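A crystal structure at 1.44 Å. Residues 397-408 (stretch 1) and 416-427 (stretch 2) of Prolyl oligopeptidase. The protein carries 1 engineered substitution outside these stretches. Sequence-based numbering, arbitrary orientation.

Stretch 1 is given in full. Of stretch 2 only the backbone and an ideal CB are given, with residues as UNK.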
ATOM      1  N   ARG A 397      25.031  13.405   4.888  1.00 15.72           N
ATOM      2  CA  ARG A 397      24.229  12.192   4.876  1.00 12.14           C
ATOM      3  C   ARG A 397      23.866  11.873   6.324  1.00 15.42           C
ATOM      4  O   ARG A 397      24.746  11.876   7.211  1.00 21.93           O
ATOM      5  CB  ARG A 397      24.984  11.029   4.251  1.00 13.99           C
ATOM      6  CG  ARG A 397      24.107   9.754   4.190  1.00 16.73           C
ATOM      7  CD  ARG A 397      24.706   8.702   3.334  1.00 17.99           C
ATOM      8  NE  ARG A 397      23.899   7.491   3.380  1.00 15.98           N
ATOM      9  CZ  ARG A 397      24.270   6.380   2.815  1.00 19.44           C
ATOM     10  NH1 ARG A 397      25.394   6.341   2.117  1.00 22.10           N
ATOM     11  NH2 ARG A 397      23.553   5.318   2.951  1.00 18.66           N
ATOM     12  N   LEU A 398      22.598  11.597   6.578  1.00 12.06           N
ATOM     13  CA  LEU A 398      22.110  11.262   7.912  1.00 14.80           C
ATOM     14  C   LEU A 398      21.908   9.753   7.998  1.00 15.07           C
ATOM     15  O   LEU A 398      21.458   9.124   7.037  1.00 13.95           O
ATOM     16  CB  LEU A 398      20.795  11.987   8.223  1.00 14.57           C
ATOM     17  CG  LEU A 398      20.904  13.503   8.212  1.00 16.15           C
ATOM     18  CD1 LEU A 398      19.537  14.116   8.497  1.00 17.24           C
ATOM     19  CD2 LEU A 398      21.947  13.929   9.276  1.00 20.12           C
ATOM     20  N   ALA A 399      22.230   9.160   9.156  1.00 15.11           N
ATOM     21  CA  ALA A 399      22.098   7.724   9.368  1.00 18.39           C
ATOM     22  C   ALA A 399      22.824   6.953   8.260  1.00 16.22           C
ATOM     23  O   ALA A 399      22.241   6.083   7.611  1.00 15.00           O
ATOM     24  CB  ALA A 399      20.646   7.293   9.454  1.00 16.21           C
ATOM     25  N   PRO A 400      24.098   7.245   8.039  1.00 18.90           N
ATOM     26  CA  PRO A 400      24.790   6.652   6.905  1.00 16.97           C
ATOM     27  C   PRO A 400      24.957   5.150   6.940  1.00 19.87           C
ATOM     28  O   PRO A 400      25.218   4.575   5.879  1.00 22.18           O
ATOM     29  CB  PRO A 400      26.166   7.345   6.942  1.00 23.39           C
ATOM     30  CG  PRO A 400      26.309   7.722   8.334  1.00 22.72           C
ATOM     31  CD  PRO A 400      24.978   8.121   8.815  1.00 21.78           C
ATOM     32  N   ASP A 401      24.827   4.506   8.090  1.00 20.15           N
ATOM     33  CA  ASP A 401      24.969   3.051   8.178  1.00 23.30           C
ATOM     34  C   ASP A 401      23.640   2.315   8.134  1.00 23.96           C
ATOM     35  O   ASP A 401      23.621   1.080   8.189  1.00 23.95           O
ATOM     36  CB  ASP A 401      25.685   2.668   9.481  1.00 32.11           C
ATOM     37  CG  ASP A 401      27.050   3.283   9.600  1.00 39.03           C
ATOM     38  OD1 ASP A 401      27.839   3.193   8.630  1.00 35.45           O
ATOM     39  OD2 ASP A 401      27.311   3.851  10.679  1.00 37.39           O
ATOM     40  N   PHE A 402      22.529   3.038   8.042  1.00 17.95           N
ATOM     41  CA  PHE A 402      21.219   2.424   8.010  1.00 14.99           C
ATOM     42  C   PHE A 402      21.006   1.735   6.668  1.00 15.65           C
ATOM     43  O   PHE A 402      21.288   2.291   5.611  1.00 16.26           O
ATOM     44  CB  PHE A 402      20.136   3.506   8.202  1.00 15.15           C
ATOM     45  CG  PHE A 402      18.762   3.020   7.891  1.00 16.61           C
ATOM     46  CD1 PHE A 402      18.188   2.040   8.671  1.00 16.31           C
ATOM     47  CD2 PHE A 402      18.106   3.444   6.782  1.00 15.11           C
ATOM     48  CE1 PHE A 402      16.958   1.548   8.363  1.00 15.91           C
ATOM     49  CE2 PHE A 402      16.871   2.958   6.485  1.00 14.25           C
ATOM     50  CZ  PHE A 402      16.291   2.009   7.293  1.00 14.58           C
ATOM     51  N   VAL A 403      20.451   0.531   6.709  1.00 15.22           N
ATOM     52  CA  VAL A 403      20.105  -0.254   5.528  1.00 14.98           C
ATOM     53  C   VAL A 403      18.631  -0.620   5.586  1.00 16.72           C
ATOM     54  O   VAL A 403      18.206  -1.461   6.392  1.00 19.85           O
ATOM     55  CB  VAL A 403      20.974  -1.506   5.392  1.00 20.52           C
ATOM     56  CG1 VAL A 403      20.611  -2.284   4.129  1.00 21.16           C
ATOM     57  CG2 VAL A 403      22.433  -1.150   5.353  1.00 22.10           C
ATOM     58  N   GLY A 404      17.828  -0.007   4.741  1.00 12.35           N
ATOM     59  CA  GLY A 404      16.419  -0.299   4.733  1.00 14.73           C
ATOM     60  C   GLY A 404      15.628   0.777   4.028  1.00 12.94           C
ATOM     61  O   GLY A 404      16.100   1.388   3.059  1.00 13.53           O
ATOM     62  N   ALA A 405      14.426   1.010   4.522  1.00 10.21           N
ATOM     63  CA  ALA A 405      13.496   1.994   3.990  1.00 10.04           C
ATOM     64  C   ALA A 405      13.319   3.117   4.998  1.00  9.76           C
ATOM     65  O   ALA A 405      13.256   2.876   6.220  1.00 11.63           O
ATOM     66  CB  ALA A 405      12.127   1.366   3.689  1.00 12.63           C
ATOM     67  N   ALA A 406      13.241   4.348   4.507  1.00  9.21           N
ATOM     68  CA  ALA A 406      13.159   5.531   5.357  1.00  9.90           C
ATOM     69  C   ALA A 406      12.052   6.470   4.888  1.00 11.59           C
ATOM     70  O   ALA A 406      11.739   6.549   3.699  1.00 13.58           O
ATOM     71  CB  ALA A 406      14.450   6.273   5.322  1.00 11.87           C
ATOM     72  N   SER A 407      11.451   7.183   5.827  1.00  9.86           N
ATOM     73  CA  SER A 407      10.516   8.265   5.528  1.00 11.41           C
ATOM     74  C   SER A 407      10.774   9.451   6.446  1.00 11.28           C
ATOM     75  O   SER A 407      11.338   9.295   7.535  1.00 12.42           O
ATOM     76  CB  SER A 407       9.087   7.855   5.803  1.00 15.11           C
ATOM     77  OG  SER A 407       8.754   6.672   5.161  1.00 24.32           O
ATOM     78  N   ILE A 408      10.401  10.650   5.962  1.00 12.61           N
ATOM     79  CA  ILE A 408      10.581  11.898   6.704  1.00 13.46           C
ATOM     80  C   ILE A 408       9.237  12.298   7.251  1.00 14.86           C
ATOM     81  O   ILE A 408       8.243  12.230   6.533  1.00 15.52           O
ATOM     82  CB  ILE A 408      11.113  13.019   5.803  1.00 14.64           C
ATOM     83  CG1 ILE A 408      12.331  12.596   5.003  1.00 13.69           C
ATOM     84  CG2 ILE A 408      11.433  14.275   6.651  1.00 16.35           C
ATOM     85  CD1 ILE A 408      12.572  13.478   3.804  1.00 19.01           C
ATOM     86  N   UNK A 416      12.865  21.073  13.913  1.00 14.83           N
ATOM     87  CA  UNK A 416      13.255  19.663  13.967  1.00 14.19           C
ATOM     88  C   UNK A 416      12.565  18.939  12.822  1.00 13.31           C
ATOM     89  O   UNK A 416      11.611  19.402  12.227  1.00 14.64           O
ATOM     90  CB  UNK A 416      12.895  19.031  15.313  1.00 14.19           C
ATOM     91  N   UNK A 417      13.059  17.740  12.553  1.00 13.13           N
ATOM     92  CA  UNK A 417      12.344  16.759  11.766  1.00 13.46           C
ATOM     93  C   UNK A 417      12.648  15.374  12.319  1.00 10.93           C
ATOM     94  O   UNK A 417      13.609  15.177  13.073  1.00 13.43           O
ATOM     95  CB  UNK A 417      12.720  16.858  10.286  1.00 13.46           C
ATOM     96  N   UNK A 418      11.828  14.399  11.907  1.00 10.76           N
ATOM     97  CA  UNK A 418      12.042  13.011  12.240  1.00 10.30           C
ATOM     98  C   UNK A 418      12.229  12.168  10.988  1.00  9.76           C
ATOM     99  O   UNK A 418      11.802  12.502   9.878  1.00 11.02           O
ATOM    100  CB  UNK A 418      10.872  12.479  13.070  1.00 10.30           C
ATOM    101  N   UNK A 419      12.917  11.044  11.201  1.00 11.48           N
ATOM    102  CA  UNK A 419      13.019   9.961  10.227  1.00 10.20           C
ATOM    103  C   UNK A 419      12.462   8.697  10.849  1.00 10.60           C
ATOM    104  O   UNK A 419      12.786   8.367  12.007  1.00 12.73           O
ATOM    105  CB  UNK A 419      14.465   9.753   9.771  1.00 10.20           C
ATOM    106  N   UNK A 420      11.638   7.986  10.093  1.00 10.39           N
ATOM    107  CA  UNK A 420      11.201   6.651  10.490  1.00  9.99           C
ATOM    108  C   UNK A 420      11.935   5.637   9.619  1.00 11.03           C
ATOM    109  O   UNK A 420      11.928   5.737   8.383  1.00 12.37           O
ATOM    110  CB  UNK A 420       9.684   6.497  10.361  1.00  9.99           C
ATOM    111  N   UNK A 421      12.614   4.701  10.267  1.00  9.18           N
ATOM    112  CA  UNK A 421      13.582   3.790   9.657  1.00 10.24           C
ATOM    113  C   UNK A 421      13.160   2.363   9.976  1.00  9.25           C
ATOM    114  O   UNK A 421      12.935   2.024  11.148  1.00 10.61           O
ATOM    115  CB  UNK A 421      15.002   4.067  10.155  1.00 10.24           C
ATOM    116  N   UNK A 422      13.079   1.522   8.961  1.00  9.68           N
ATOM    117  CA  UNK A 422      12.815   0.102   9.199  1.00  9.05           C
ATOM    118  C   UNK A 422      13.391  -0.720   8.064  1.00  9.59           C
ATOM    119  O   UNK A 422      13.761  -0.197   7.022  1.00  9.87           O
ATOM    120  CB  UNK A 422      11.315  -0.163   9.343  1.00  9.05           C
ATOM    121  N   UNK A 423      13.479  -2.025   8.276  1.00  9.60           N
ATOM    122  CA  UNK A 423      13.998  -2.907   7.263  1.00  8.55           C
ATOM    123  C   UNK A 423      13.888  -4.333   7.736  1.00 10.06           C
ATOM    124  O   UNK A 423      13.238  -4.617   8.735  1.00  9.86           O
ATOM    125  CB  UNK A 423      15.447  -2.557   6.917  1.00  8.55           C
ATOM    126  N   UNK A 424      14.476  -5.247   6.977  1.00  9.67           N
ATOM    127  CA  UNK A 424      14.224  -6.652   7.237  1.00 10.54           C
ATOM    128  C   UNK A 424      14.603  -7.072   8.639  1.00 12.17           C
ATOM    129  O   UNK A 424      13.927  -7.957   9.206  1.00 13.67           O
ATOM    130  CB  UNK A 424      14.983  -7.512   6.224  1.00 10.54           C
ATOM    131  N   UNK A 425      15.633  -6.458   9.212  1.00 11.29           N
ATOM    132  CA  UNK A 425      16.037  -6.719  10.598  1.00 14.22           C
ATOM    133  C   UNK A 425      16.088  -5.454  11.454  1.00 15.69           C
ATOM    134  O   UNK A 425      16.749  -5.443  12.492  1.00 18.31           O
ATOM    135  CB  UNK A 425      17.407  -7.399  10.617  1.00 14.22           C
ATOM    136  N   UNK A 426      15.339  -4.413  11.074  1.00 12.51           N
ATOM    137  CA  UNK A 426      15.233  -3.174  11.845  1.00 13.16           C
ATOM    138  C   UNK A 426      13.754  -2.960  12.154  1.00 12.11           C
ATOM    139  O   UNK A 426      12.983  -2.573  11.257  1.00 11.08           O
ATOM    140  CB  UNK A 426      15.824  -1.983  11.088  1.00 13.16           C
ATOM    141  N   UNK A 427      13.300  -3.213  13.384  1.00 10.70           N
ATOM    142  CA  UNK A 427      11.860  -3.171  13.652  1.00 12.79           C
ATOM    143  C   UNK A 427      11.182  -1.817  13.516  1.00 11.74           C
ATOM    144  O   UNK A 427      10.007  -1.760  13.173  1.00 13.49           O
ATOM    145  CB  UNK A 427      11.610  -3.686  15.071  1.00 12.79           C
TER

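Strand 405-408 of stretch 1 runs antiparallel to strand 416-423, their N-to-C directions 159° apart, so along the paired segment successive side chains of stretch 2 alternate between the face carrying Ala406 and Ile408 and the face carrying Ala405 and Ser407.

Position 416 lies beyond the reach of stretch 1, which therefore leaves the choice open; it is His416. At 417 the CA-to-CB bond points toward stretch 1, with the ideal CB 4.6 Å from Ile408 CG2 and Leu398 CD1 further along. Only apolar groups are on offer, so a long aliphatic or aromatic side chain would suit. The residue is Phe417, with chi1 in p; its CZ lies 3.6 Å from Leu398 CD1, which meets the ring at its edge.

Position 418 points sideways, and nothing of stretch 1 lies within 5.5 Å of its ideal CB, so many residues would fit. Phe418 is found here, the end of its side chain leading away; its backbone O receives a CA-H...O contact from Ile408 CA at 3.5 Å.

Position 419 pairs with Ile408 on the Ala406 face, between Ile408 and Leu398. A branched aliphatic side chain could touch both, and Leu419 does: CD2 lies 4.0 Å from Ile408 CG1, and CD1 lies 4.4 Å from Leu398 CB.

Position 420 turns to the other face, opposite Ser407 in a hydrogen-bonded pair (position 420 N to Ser407 O 2.9 Å, Ser407 N to position 420 O 3.0 Å). Beside a small polar neighbour, Ser, Thr or Val would be comfortable. Thr420, with chi1 in p, brings OG1 to 3.5 Å from Ser407 CB; water 4 joins OG1 at 2.7 Å and Ser407 OG, weakly, at 3.4 Å.

At 421 the ideal CB is 3.7 Å from Phe402 CE1 and 5.3 Å from Ala406 CB. The small Ala406 leaves room beside the aromatic ring, which favours an aliphatic residue. Leu421 sets its CB over one face of the Phe402 ring, 4.0 Å from the centroid, in a CH-pi contact, while CD2 packs 3.6 Å from Ala406 CB.

Position 422 lies across from Ala405, and their backbones exchange two hydrogen bonds (Ala405 N to position 422 O 2.9 Å, position 422 N to Ala405 O 3.1 Å). A small or polar residue would suit. It is Ser422; water 3 bridges its OG, at 2.8 Å, to Ala405 O, at 2.9 Å.

At 423 an ideal CB would sit 3.0 Å from Val403 O and 3.3 Å from Gly404 CA. These tight approaches, with nearly extended phi/psi of -176/-172, favour glycine, and Gly423 is present. It begins a type I turn to position 426.

Positions 424 and 425 point sideways, tolerating many residues: Phe424, whose N donates to water 1, and Asn425, whose OD1 accepts from water 2. Position 426 points toward Phe402, where a small branched residue fits. Thr426 places CG2 at the ring edge, 4.4 Å from CE1 of Phe402, and OG1 donates to water 2, which also reaches Val403 O. Position 427, out of reach, is Pro427.

Stretch 2 416-427: HFFLTLSGFNTP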
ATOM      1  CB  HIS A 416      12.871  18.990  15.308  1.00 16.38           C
ATOM      2  CG  HIS A 416      11.412  18.861  15.495  1.00 15.29           C
ATOM      3  ND1 HIS A 416      10.635  19.862  16.057  1.00 17.98           N
ATOM      4  CD2 HIS A 416      10.559  17.885  15.113  1.00 17.20           C
ATOM      5  CE1 HIS A 416       9.372  19.480  16.020  1.00 16.81           C
ATOM      6  NE2 HIS A 416       9.299  18.293  15.446  1.00 17.68           N
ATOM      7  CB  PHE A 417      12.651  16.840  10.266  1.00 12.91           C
ATOM      8  CG  PHE A 417      14.097  16.627   9.876  1.00 12.54           C
ATOM      9  CD1 PHE A 417      14.555  15.368   9.594  1.00 11.35           C
ATOM     10  CD2 PHE A 417      14.963  17.715   9.746  1.00 14.08           C
ATOM     11  CE1 PHE A 417      15.908  15.201   9.202  1.00 13.79           C
ATOM     12  CE2 PHE A 417      16.280  17.540   9.366  1.00 13.82           C
ATOM     13  CZ  PHE A 417      16.739  16.284   9.104  1.00 14.01           C
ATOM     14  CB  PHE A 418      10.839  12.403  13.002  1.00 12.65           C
ATOM     15  CG  PHE A 418      10.575  13.059  14.286  1.00 11.47           C
ATOM     16  CD1 PHE A 418      11.373  12.791  15.394  1.00 13.44           C
ATOM     17  CD2 PHE A 418       9.552  13.987  14.408  1.00 14.58           C
ATOM     18  CE1 PHE A 418      11.156  13.450  16.580  1.00 13.86           C
ATOM     19  CE2 PHE A 418       9.335  14.626  15.646  1.00 16.03           C
ATOM     20  CZ  PHE A 418      10.150  14.369  16.675  1.00 16.13           C
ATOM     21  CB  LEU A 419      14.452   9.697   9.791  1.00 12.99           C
ATOM     22  CG  LEU A 419      15.242  10.874   9.279  1.00 11.65           C
ATOM     23  CD1 LEU A 419      16.723  10.447   9.080  1.00 14.77           C
ATOM     24  CD2 LEU A 419      14.664  11.415   8.035  1.00 12.89           C
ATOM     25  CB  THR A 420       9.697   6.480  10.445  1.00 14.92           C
ATOM     26  OG1 THR A 420       9.209   6.735   9.154  1.00 17.90           O
ATOM     27  CG2 THR A 420       9.042   7.502  11.355  1.00 16.07           C
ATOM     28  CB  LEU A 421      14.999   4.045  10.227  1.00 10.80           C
ATOM     29  CG  LEU A 421      15.450   5.503  10.137  1.00 11.08           C
ATOM     30  CD1 LEU A 421      16.754   5.628  10.875  1.00 15.51           C
ATOM     31  CD2 LEU A 421      15.573   5.971   8.701  1.00 10.83           C
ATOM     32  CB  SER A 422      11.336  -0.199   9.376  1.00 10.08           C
ATOM     33  OG  SER A 422      10.640  -0.131   8.138  1.00 13.09           O
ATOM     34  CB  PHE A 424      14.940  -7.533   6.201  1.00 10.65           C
ATOM     35  CG  PHE A 424      14.430  -7.353   4.798  1.00 11.41           C
ATOM     36  CD1 PHE A 424      13.155  -7.678   4.457  1.00 10.57           C
ATOM     37  CD2 PHE A 424      15.278  -6.870   3.816  1.00 12.38           C
ATOM     38  CE1 PHE A 424      12.668  -7.516   3.199  1.00 11.70           C
ATOM     39  CE2 PHE A 424      14.823  -6.722   2.535  1.00 12.94           C
ATOM     40  CZ  PHE A 424      13.532  -7.034   2.204  1.00 11.20           C
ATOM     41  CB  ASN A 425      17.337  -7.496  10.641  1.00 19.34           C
ATOM     42  CG  ASN A 425      18.483  -6.753  10.019  1.00 26.10           C
ATOM     43  OD1 ASN A 425      18.454  -5.525   9.899  1.00 24.19           O
ATOM     44  ND2 ASN A 425      19.507  -7.498   9.594  1.00 30.39           N
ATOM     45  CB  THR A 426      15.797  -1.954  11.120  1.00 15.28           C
ATOM     46  OG1 THR A 426      17.190  -2.160  10.889  1.00 16.68           O
ATOM     47  CG2 THR A 426      15.582  -0.687  11.945  1.00 16.27           C
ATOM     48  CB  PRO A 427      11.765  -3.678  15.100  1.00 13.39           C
ATOM     49  CG  PRO A 427      13.062  -4.198  15.476  1.00 20.86           C
ATOM     50  CD  PRO A 427      14.093  -3.847  14.460  1.00 13.41           C
TER
HETATM   51  O   HOH W   1      16.711  -3.927   5.286  1.00 11.16           O
HETATM   52  O   HOH W   2      17.297  -3.158   8.455  1.00 19.06           O
HETATM   53  O   HOH W   3      10.495   2.492   7.054  1.00 19.85           O
HETATM   54  O   HOH W   4       8.729   4.452   7.710  1.00 28.84           O
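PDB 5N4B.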